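Local atomic coordinates of alcohol dehydrogenase (Thermus sp., PDB entry 4CPD), a protein that probably catalyses the NAD-dependent interconversion of alcohols and aldehydes or ketones, as a zinc-containing member of the medium-chain dehydrogenase/reductase family. Residues A35-S40 with G120-I125; L57-V62 with G106-Y111. All coordinates share one frame; numbering follows the deposited sequence.

Contact 1: residues A35-S40 with G120-I125; sequences AGICGS and GAQAEI. With ZN (zinc ion), chain E; NAD (nicotinamide-adenine-dinucleotide), chain G.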
ATOM      1  N   ALA A  35      10.564 -32.516   1.503  1.00 37.76           N
ATOM      2  CA  ALA A  35       9.672 -31.803   0.608  1.00 34.90           C
ATOM      3  C   ALA A  35       8.381 -31.561   1.328  1.00 35.83           C
ATOM      4  O   ALA A  35       7.854 -32.441   1.956  1.00 35.05           O
ATOM      5  CB  ALA A  35       9.448 -32.576  -0.672  1.00 33.47           C
ATOM      6  N   GLY A  36       7.876 -30.346   1.251  1.00 39.26           N
ATOM      7  CA  GLY A  36       6.686 -30.000   1.988  1.00 41.39           C
ATOM      8  C   GLY A  36       5.448 -30.131   1.129  1.00 44.65           C
ATOM      9  O   GLY A  36       5.520 -30.143  -0.120  1.00 46.78           O
ATOM     10  N   ILE A  37       4.318 -30.216   1.832  1.00 48.16           N
ATOM     11  CA  ILE A  37       2.993 -29.965   1.274  1.00 46.31           C
ATOM     12  C   ILE A  37       2.464 -28.643   1.822  1.00 47.46           C
ATOM     13  O   ILE A  37       2.336 -28.475   3.040  1.00 40.85           O
ATOM     14  CB  ILE A  37       2.015 -31.056   1.658  1.00 44.43           C
ATOM     15  CG1 ILE A  37       2.524 -32.398   1.125  1.00 46.14           C
ATOM     16  CG2 ILE A  37       0.643 -30.742   1.088  1.00 47.69           C
ATOM     17  CD1 ILE A  37       1.830 -33.586   1.753  1.00 45.07           C
ATOM     18  N   CYS A  38       2.156 -27.732   0.893  1.00 51.79           N
ATOM     19  CA  CYS A  38       1.787 -26.337   1.199  1.00 48.00           C
ATOM     20  C   CYS A  38       0.278 -26.153   1.012  1.00 47.60           C
ATOM     21  O   CYS A  38      -0.379 -26.897   0.281  1.00 51.52           O
ATOM     22  CB  CYS A  38       2.584 -25.395   0.278  1.00 44.44           C
ATOM     23  SG  CYS A  38       2.238 -23.647   0.432  1.00 40.87           S
ATOM     24  N   GLY A  39      -0.275 -25.161   1.685  1.00 48.16           N
ATOM     25  CA  GLY A  39      -1.659 -24.771   1.446  1.00 48.56           C
ATOM     26  C   GLY A  39      -1.940 -24.512  -0.031  1.00 50.66           C
ATOM     27  O   GLY A  39      -3.018 -24.852  -0.515  1.00 49.38           O
ATOM     28  N   SER A  40      -0.971 -23.911  -0.739  1.00 48.58           N
ATOM     29  CA  SER A  40      -1.081 -23.671  -2.173  1.00 49.56           C
ATOM     30  C   SER A  40      -1.295 -24.972  -2.953  1.00 51.82           C
ATOM     31  O   SER A  40      -1.937 -24.969  -4.005  1.00 50.44           O
ATOM     32  CB  SER A  40       0.167 -22.971  -2.721  1.00 47.94           C
ATOM     33  OG  SER A  40       0.408 -21.738  -2.062  1.00 53.96           O
ATOM     34  N   GLY A 120       7.876 -30.410 -10.321  1.00 39.37           N
ATOM     35  CA  GLY A 120       7.847 -30.129  -8.894  1.00 42.62           C
ATOM     36  C   GLY A 120       8.895 -30.759  -7.985  1.00 42.35           C
ATOM     37  O   GLY A 120       9.806 -31.424  -8.439  1.00 43.97           O
ATOM     38  N   ALA A 121       8.743 -30.525  -6.681  1.00 40.57           N
ATOM     39  CA  ALA A 121       9.797 -30.767  -5.709  1.00 39.15           C
ATOM     40  C   ALA A 121       9.552 -32.022  -4.880  1.00 39.84           C
ATOM     41  O   ALA A 121      10.465 -32.525  -4.198  1.00 42.61           O
ATOM     42  CB  ALA A 121       9.977 -29.543  -4.797  1.00 38.39           C
ATOM     43  N   GLN A 122       8.323 -32.512  -4.902  1.00 37.71           N
ATOM     44  CA  GLN A 122       7.985 -33.760  -4.213  1.00 41.17           C
ATOM     45  C   GLN A 122       8.532 -34.985  -5.015  1.00 44.64           C
ATOM     46  O   GLN A 122       7.791 -35.772  -5.609  1.00 43.21           O
ATOM     47  CB  GLN A 122       6.476 -33.826  -4.009  1.00 39.63           C
ATOM     48  CG  GLN A 122       5.991 -32.800  -3.001  1.00 42.62           C
ATOM     49  CD  GLN A 122       4.517 -32.500  -3.075  1.00 44.04           C
ATOM     50  OE1 GLN A 122       3.744 -33.207  -3.731  1.00 50.19           O
ATOM     51  NE2 GLN A 122       4.108 -31.443  -2.375  1.00 46.23           N
ATOM     52  N   ALA A 123       9.851 -35.108  -5.033  1.00 43.04           N
ATOM     53  CA  ALA A 123      10.543 -36.008  -5.915  1.00 42.15           C
ATOM     54  C   ALA A 123      11.997 -36.090  -5.466  1.00 47.74           C
ATOM     55  O   ALA A 123      12.470 -35.253  -4.694  1.00 49.80           O
ATOM     56  CB  ALA A 123      10.475 -35.489  -7.321  1.00 44.17           C
ATOM     57  N   GLU A 124      12.714 -37.092  -5.957  1.00 48.84           N
ATOM     58  CA  GLU A 124      14.052 -37.341  -5.474  1.00 49.96           C
ATOM     59  C   GLU A 124      15.054 -36.351  -6.036  1.00 49.28           C
ATOM     60  O   GLU A 124      16.047 -36.035  -5.374  1.00 52.38           O
ATOM     61  CB  GLU A 124      14.494 -38.748  -5.826  1.00 53.67           C
ATOM     62  CG  GLU A 124      13.689 -39.848  -5.175  1.00 53.52           C
ATOM     63  CD  GLU A 124      14.256 -41.204  -5.517  1.00 56.30           C
ATOM     64  OE1 GLU A 124      15.386 -41.456  -5.058  1.00 59.68           O
ATOM     65  OE2 GLU A 124      13.599 -41.976  -6.272  1.00 55.14           O
ATOM     66  N   ILE A 125      14.795 -35.865  -7.247  1.00 49.07           N
ATOM     67  CA  ILE A 125      15.667 -34.872  -7.895  1.00 49.73           C
ATOM     68  C   ILE A 125      14.868 -33.655  -8.382  1.00 48.09           C
ATOM     69  O   ILE A 125      13.767 -33.797  -8.937  1.00 47.70           O
ATOM     70  CB  ILE A 125      16.416 -35.456  -9.126  1.00 53.84           C
ATOM     71  CG1 ILE A 125      17.095 -36.794  -8.807  1.00 54.96           C
ATOM     72  CG2 ILE A 125      17.455 -34.457  -9.653  1.00 56.37           C
ATOM     73  CD1 ILE A 125      18.271 -36.685  -7.861  1.00 56.86           C
TER
HETATM   74 ZN    ZN E1200       3.800 -22.767  -0.917  1.00 44.04          ZN
HETATM   75  PA  NAD G1407      -4.117 -23.429   5.159  1.00 77.42           P
HETATM   76  O1A NAD G1407      -3.430 -24.684   5.701  1.00 63.81           O
HETATM   77  O2A NAD G1407      -5.364 -23.575   4.293  1.00 70.53           O
HETATM   78  O5B NAD G1407      -4.454 -22.346   6.315  1.00 72.90           O
HETATM   79  C5B NAD G1407      -5.621 -21.529   6.236  1.00 77.42           C
HETATM   80  C4B NAD G1407      -6.122 -21.202   7.640  1.00 84.55           C
HETATM   81  O4B NAD G1407      -7.085 -20.142   7.581  1.00 78.98           O
HETATM   82  C3B NAD G1407      -6.802 -22.415   8.284  1.00 82.18           C
HETATM   83  O3B NAD G1407      -6.427 -22.607   9.658  1.00 69.96           O
HETATM   84  C2B NAD G1407      -8.264 -22.080   8.220  1.00 84.70           C
HETATM   85  O2B NAD G1407      -9.000 -22.689   9.286  1.00 82.42           O
HETATM   86  C1B NAD G1407      -8.223 -20.568   8.325  1.00 82.81           C
HETATM   87  N9A NAD G1407      -9.454 -19.994   7.782  1.00 90.34           N
HETATM   88  C8A NAD G1407     -10.058 -20.386   6.642  1.00 87.86           C
HETATM   89  N7A NAD G1407     -11.177 -19.645   6.458  1.00 93.35           N
HETATM   90  C5A NAD G1407     -11.283 -18.771   7.485  1.00 88.69           C
HETATM   91  C6A NAD G1407     -12.216 -17.700   7.889  1.00 87.16           C
HETATM   92  N6A NAD G1407     -13.277 -17.442   7.109  1.00 85.40           N
HETATM   93  N1A NAD G1407     -11.986 -17.008   9.037  1.00 91.56           N
HETATM   94  C2A NAD G1407     -10.917 -17.274   9.812  1.00 88.34           C
HETATM   95  N3A NAD G1407     -10.022 -18.241   9.499  1.00 91.40           N
HETATM   96  C4A NAD G1407     -10.144 -19.005   8.370  1.00 91.79           C
HETATM   97  O3  NAD G1407      -3.066 -22.585   4.257  1.00 82.45           O
HETATM   98  PN  NAD G1407      -1.575 -22.071   4.636  1.00 79.80           P
HETATM   99  O1N NAD G1407      -0.664 -23.223   4.259  1.00 64.02           O
HETATM  100  O2N NAD G1407      -1.545 -21.374   6.001  1.00 70.72           O
HETATM  101  O5D NAD G1407      -1.410 -20.866   3.570  1.00 78.51           O
HETATM  102  C5D NAD G1407      -2.028 -19.607   3.904  1.00 77.24           C
HETATM  103  C4D NAD G1407      -2.573 -18.810   2.721  1.00 75.50           C
HETATM  104  O4D NAD G1407      -1.493 -18.051   2.160  1.00 75.71           O
HETATM  105  C3D NAD G1407      -3.147 -19.664   1.589  1.00 75.75           C
HETATM  106  O3D NAD G1407      -4.225 -18.937   0.975  1.00 63.16           O
HETATM  107  C2D NAD G1407      -1.953 -19.860   0.651  1.00 78.14           C
HETATM  108  O2D NAD G1407      -2.275 -20.206  -0.720  1.00 65.75           O
HETATM  109  C1D NAD G1407      -1.280 -18.493   0.802  1.00 76.14           C
HETATM  110  N1N NAD G1407       0.146 -18.475   0.437  1.00 74.51           N
HETATM  111  C2N NAD G1407       0.523 -17.394  -0.251  1.00 68.30           C
HETATM  112  C3N NAD G1407       1.831 -17.212  -0.675  1.00 60.95           C
HETATM  113  C7N NAD G1407       2.114 -15.941  -1.424  1.00 54.73           C
HETATM  114  O7N NAD G1407       3.020 -15.871  -2.238  1.00 50.96           O
HETATM  115  N7N NAD G1407       1.341 -14.875  -1.140  1.00 51.77           N
HETATM  116  C4N NAD G1407       2.790 -18.191  -0.366  1.00 63.70           C
HETATM  117  C5N NAD G1407       2.387 -19.321   0.356  1.00 67.31           C
HETATM  118  C6N NAD G1407       1.045 -19.445   0.751  1.00 74.09           C
HETATM  119  O   HOH W   1       3.116 -20.709  -2.113  1.00 31.98           O

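Contact 2: residues L57-V62 with G106-Y111; sequences LGHEFV and GGVYGY. With ZN (zinc ion), chain E.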
ATOM      1  N   LEU A  57       4.392 -32.701  -8.504  1.00 49.93           N
ATOM      2  CA  LEU A  57       3.919 -31.603  -7.663  1.00 51.56           C
ATOM      3  C   LEU A  57       4.964 -31.126  -6.658  1.00 54.02           C
ATOM      4  O   LEU A  57       5.995 -31.775  -6.472  1.00 59.98           O
ATOM      5  CB  LEU A  57       2.663 -32.035  -6.908  1.00 49.36           C
ATOM      6  CG  LEU A  57       1.473 -32.442  -7.791  1.00 48.83           C
ATOM      7  CD1 LEU A  57       0.287 -32.859  -6.928  1.00 48.80           C
ATOM      8  CD2 LEU A  57       1.041 -31.314  -8.705  1.00 50.98           C
ATOM      9  N   GLY A  58       4.683 -29.983  -6.025  1.00 52.41           N
ATOM     10  CA  GLY A  58       5.460 -29.487  -4.879  1.00 45.56           C
ATOM     11  C   GLY A  58       6.478 -28.400  -5.201  1.00 47.64           C
ATOM     12  O   GLY A  58       7.114 -28.420  -6.267  1.00 47.49           O
ATOM     13  N   HIS A  59       6.618 -27.433  -4.286  1.00 43.23           N
ATOM     14  CA  HIS A  59       7.574 -26.340  -4.456  1.00 40.04           C
ATOM     15  C   HIS A  59       8.326 -25.996  -3.163  1.00 39.09           C
ATOM     16  O   HIS A  59       9.032 -24.978  -3.101  1.00 36.08           O
ATOM     17  CB  HIS A  59       6.825 -25.111  -4.945  1.00 39.89           C
ATOM     18  CG  HIS A  59       5.628 -24.806  -4.123  1.00 40.62           C
ATOM     19  ND1 HIS A  59       4.371 -25.240  -4.480  1.00 47.53           N
ATOM     20  CD2 HIS A  59       5.499 -24.178  -2.935  1.00 38.85           C
ATOM     21  CE1 HIS A  59       3.512 -24.864  -3.553  1.00 47.03           C
ATOM     22  NE2 HIS A  59       4.174 -24.226  -2.602  1.00 43.70           N
ATOM     23  N   GLU A  60       8.157 -26.827  -2.134  1.00 37.66           N
ATOM     24  CA  GLU A  60       8.905 -26.687  -0.907  1.00 38.63           C
ATOM     25  C   GLU A  60       9.988 -27.788  -0.780  1.00 38.48           C
ATOM     26  O   GLU A  60       9.646 -28.966  -0.789  1.00 36.39           O
ATOM     27  CB  GLU A  60       7.970 -26.806   0.246  1.00 39.72           C
ATOM     28  CG  GLU A  60       7.018 -25.647   0.457  1.00 39.82           C
ATOM     29  CD  GLU A  60       6.040 -25.990   1.569  1.00 41.32           C
ATOM     30  OE1 GLU A  60       5.188 -26.871   1.373  1.00 41.65           O
ATOM     31  OE2 GLU A  60       6.119 -25.422   2.663  1.00 48.20           O
ATOM     32  N   PHE A  61      11.267 -27.393  -0.679  1.00 36.16           N
ATOM     33  CA  PHE A  61      12.346 -28.359  -0.601  1.00 38.59           C
ATOM     34  C   PHE A  61      13.585 -27.893   0.139  1.00 42.99           C
ATOM     35  O   PHE A  61      13.883 -26.696   0.234  1.00 44.70           O
ATOM     36  CB  PHE A  61      12.775 -28.743  -1.997  1.00 38.86           C
ATOM     37  CG  PHE A  61      13.499 -27.654  -2.728  1.00 36.02           C
ATOM     38  CD1 PHE A  61      12.811 -26.638  -3.322  1.00 35.82           C
ATOM     39  CD2 PHE A  61      14.863 -27.658  -2.808  1.00 36.71           C
ATOM     40  CE1 PHE A  61      13.474 -25.629  -3.985  1.00 38.77           C
ATOM     41  CE2 PHE A  61      15.548 -26.659  -3.471  1.00 38.10           C
ATOM     42  CZ  PHE A  61      14.855 -25.636  -4.054  1.00 38.59           C
ATOM     43  N   VAL A  62      14.310 -28.879   0.640  1.00 44.56           N
ATOM     44  CA  VAL A  62      15.697 -28.717   1.076  1.00 45.11           C
ATOM     45  C   VAL A  62      16.441 -29.983   0.675  1.00 41.54           C
ATOM     46  O   VAL A  62      15.889 -31.085   0.742  1.00 38.36           O
ATOM     47  CB  VAL A  62      15.796 -28.481   2.612  1.00 44.22           C
ATOM     48  CG1 VAL A  62      15.026 -29.551   3.372  1.00 40.44           C
ATOM     49  CG2 VAL A  62      17.263 -28.382   3.054  1.00 41.42           C
ATOM     50  N   GLY A 106       9.422 -15.837 -14.955  1.00 44.69           N
ATOM     51  CA  GLY A 106       9.119 -16.366 -13.653  1.00 42.34           C
ATOM     52  C   GLY A 106       8.293 -17.618 -13.731  1.00 37.79           C
ATOM     53  O   GLY A 106       7.653 -17.850 -14.730  1.00 44.26           O
ATOM     54  N   GLY A 107       8.327 -18.412 -12.663  1.00 37.22           N
ATOM     55  CA  GLY A 107       7.478 -19.600 -12.512  1.00 35.91           C
ATOM     56  C   GLY A 107       7.505 -20.139 -11.105  1.00 36.19           C
ATOM     57  O   GLY A 107       8.274 -19.674 -10.297  1.00 40.83           O
ATOM     58  N   VAL A 108       6.663 -21.127 -10.833  1.00 37.66           N
ATOM     59  CA  VAL A 108       6.602 -21.812  -9.546  1.00 38.07           C
ATOM     60  C   VAL A 108       6.727 -23.287  -9.803  1.00 39.52           C
ATOM     61  O   VAL A 108       5.990 -23.838 -10.599  1.00 41.46           O
ATOM     62  CB  VAL A 108       5.239 -21.619  -8.860  1.00 39.90           C
ATOM     63  CG1 VAL A 108       5.200 -22.335  -7.527  1.00 38.80           C
ATOM     64  CG2 VAL A 108       4.939 -20.145  -8.687  1.00 41.41           C
ATOM     65  N   TYR A 109       7.633 -23.942  -9.092  1.00 44.53           N
ATOM     66  CA  TYR A 109       7.828 -25.396  -9.243  1.00 43.72           C
ATOM     67  C   TYR A 109       6.520 -26.148  -9.039  1.00 40.51           C
ATOM     68  O   TYR A 109       5.748 -25.832  -8.145  1.00 41.15           O
ATOM     69  CB  TYR A 109       8.848 -25.957  -8.226  1.00 42.03           C
ATOM     70  CG  TYR A 109      10.228 -25.362  -8.283  1.00 38.70           C
ATOM     71  CD1 TYR A 109      11.107 -25.679  -9.310  1.00 37.97           C
ATOM     72  CD2 TYR A 109      10.667 -24.496  -7.289  1.00 39.35           C
ATOM     73  CE1 TYR A 109      12.377 -25.117  -9.368  1.00 37.46           C
ATOM     74  CE2 TYR A 109      11.945 -23.953  -7.319  1.00 38.27           C
ATOM     75  CZ  TYR A 109      12.781 -24.257  -8.354  1.00 39.72           C
ATOM     76  OH  TYR A 109      14.014 -23.689  -8.340  1.00 44.33           O
ATOM     77  N   GLY A 110       6.312 -27.168  -9.855  1.00 40.08           N
ATOM     78  CA  GLY A 110       5.207 -28.089  -9.678  1.00 40.84           C
ATOM     79  C   GLY A 110       3.856 -27.413  -9.563  1.00 43.48           C
ATOM     80  O   GLY A 110       2.980 -27.885  -8.805  1.00 43.21           O
ATOM     81  N   TYR A 111       3.676 -26.318 -10.310  1.00 42.70           N
ATOM     82  CA  TYR A 111       2.430 -25.575 -10.245  1.00 47.50           C
ATOM     83  C   TYR A 111       1.727 -25.456 -11.624  1.00 51.59           C
ATOM     84  O   TYR A 111       0.837 -24.609 -11.837  1.00 53.65           O
ATOM     85  CB  TYR A 111       2.659 -24.215  -9.560  1.00 48.99           C
ATOM     86  CG  TYR A 111       1.544 -23.870  -8.599  1.00 43.04           C
ATOM     87  CD1 TYR A 111       1.388 -24.569  -7.427  1.00 41.68           C
ATOM     88  CD2 TYR A 111       0.657 -22.852  -8.882  1.00 42.51           C
ATOM     89  CE1 TYR A 111       0.374 -24.258  -6.536  1.00 45.72           C
ATOM     90  CE2 TYR A 111      -0.369 -22.538  -8.018  1.00 44.39           C
ATOM     91  CZ  TYR A 111      -0.512 -23.253  -6.847  1.00 46.84           C
ATOM     92  OH  TYR A 111      -1.532 -22.974  -5.971  1.00 46.25           O
TER
HETATM   93 ZN    ZN E1200       3.800 -22.767  -0.917  1.00 44.04          ZN
HETATM   94  O   HOH W   1       3.116 -20.709  -2.113  1.00 31.98           O

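Contact 1: residues A35-S40 with G120-I125
Gln122 reaches across to strand 28-37 and hands its amide NH2 to the backbone: NE2 donates to Gly36 O at 3.0 Å, with an N-H...O angle of 152°. The chain runs extended beyond CG, which carries the amide from a backbone bent into an inverse gamma turn to the strand, where NE2 also lies 4.0 Å from Ile37 CG1; the two side chains cross at about a right angle. The other half of the amide is satisfied too, since OE1 is hydrogen-bonded to Tyr330 OH, so both ends of this buried group are held.

The close packing sits at Ala35, whose CB points at the loop and lies 3.7 Å from Ala121 O and 4.0 Å from Gln122 CA. Beyond Gln122 the loop leaves the strand, and Glu124, partly exposed, turns to Arg2 N instead. The far end of 35-40 also parts from the loop and enters the active site: Cys38 SG binds the zinc at 2.2 Å alongside His59 and Asp152, and accepts a capping bond from Ser40 N at the start of helix 39-45. Gly39 N makes a weak hydrogen bond to NAD O1N.

Around this, strand 28-37 of the GroES-like domain pairs with strands 60-68 and 341-344, while Gln122 rests on Val4 of strand 2-8 and on Leu343.

Contact 2: residues L57-V62 with G106-Y111
Phe61 and Tyr109 meet as an offset edge-to-face pair, the edge of Phe61 directed at the face of Tyr109, with planes at 87° and centroids 5.9 Å apart. Their nearest atoms are Phe61 CE1 and Tyr109 CE2, 4.0 Å from each other, and Leu126 of strand 125-128 packs against both residues.

Two residues before Phe61, His59 points its CB at the turn, 3.5 Å from Tyr109 O and 3.9 Å from Tyr109 CB. That carbonyl oxygen lies at the edge of the imidazole, near its plane, while Val108 CG1 approaches His59 CB at 4.1 Å. A chi1 of 50° sets CG between the backbone N and the carbonyl carbon, on the side of His59 away from the Phe61-Tyr109 pair, and from there the ring carries NE2 to the zinc. Tyr111 comes to the same ring obliquely, its plane turned 75° from that of His59; its hydroxyl is hydrogen-bonded to Ser40 O.

Backbone meets backbone at Gly58 and Gly110, the latter within the type II turn from Val108 to Tyr111. Gly110 has positive phi, which favours glycine, and its CA is 4.3 Å from Leu57 CA where the two backbones run close.

Apolar and aromatic contacts together with one carbonyl oxygen thus surround a metal ligand: Val108, Tyr109 and Tyr111 line part of the imidazole, and Ser40 and Asp41 of helix 39-45 touch the His59 side chain as well. His59 NE2 binds the zinc at 2.3 Å, beside Cys38, Asp152 and a water, and this packing is consistent with holding the imidazole in place for that bond.

In the fold
Both contacts are buried in the GroES-like domain, their centres about 7 Å apart, and both run into the same zinc, contact 1 through Cys38 and contact 2 through His59, with one shared water on the metal. The two ligands come from loop residues next to strands 28-37 and 60-68, which are neighbours in one sheet. The contacts are tied directly: Ala121 N is probably hydrogen-bonded to Gly58 O at 2.7 Å. Their chemistry differs, though. Contact 1 relies on a side-chain amide gripping a strand carbonyl and continues to NAD, whereas contact 2 buries twice the surface, mostly by ring and glycine packing.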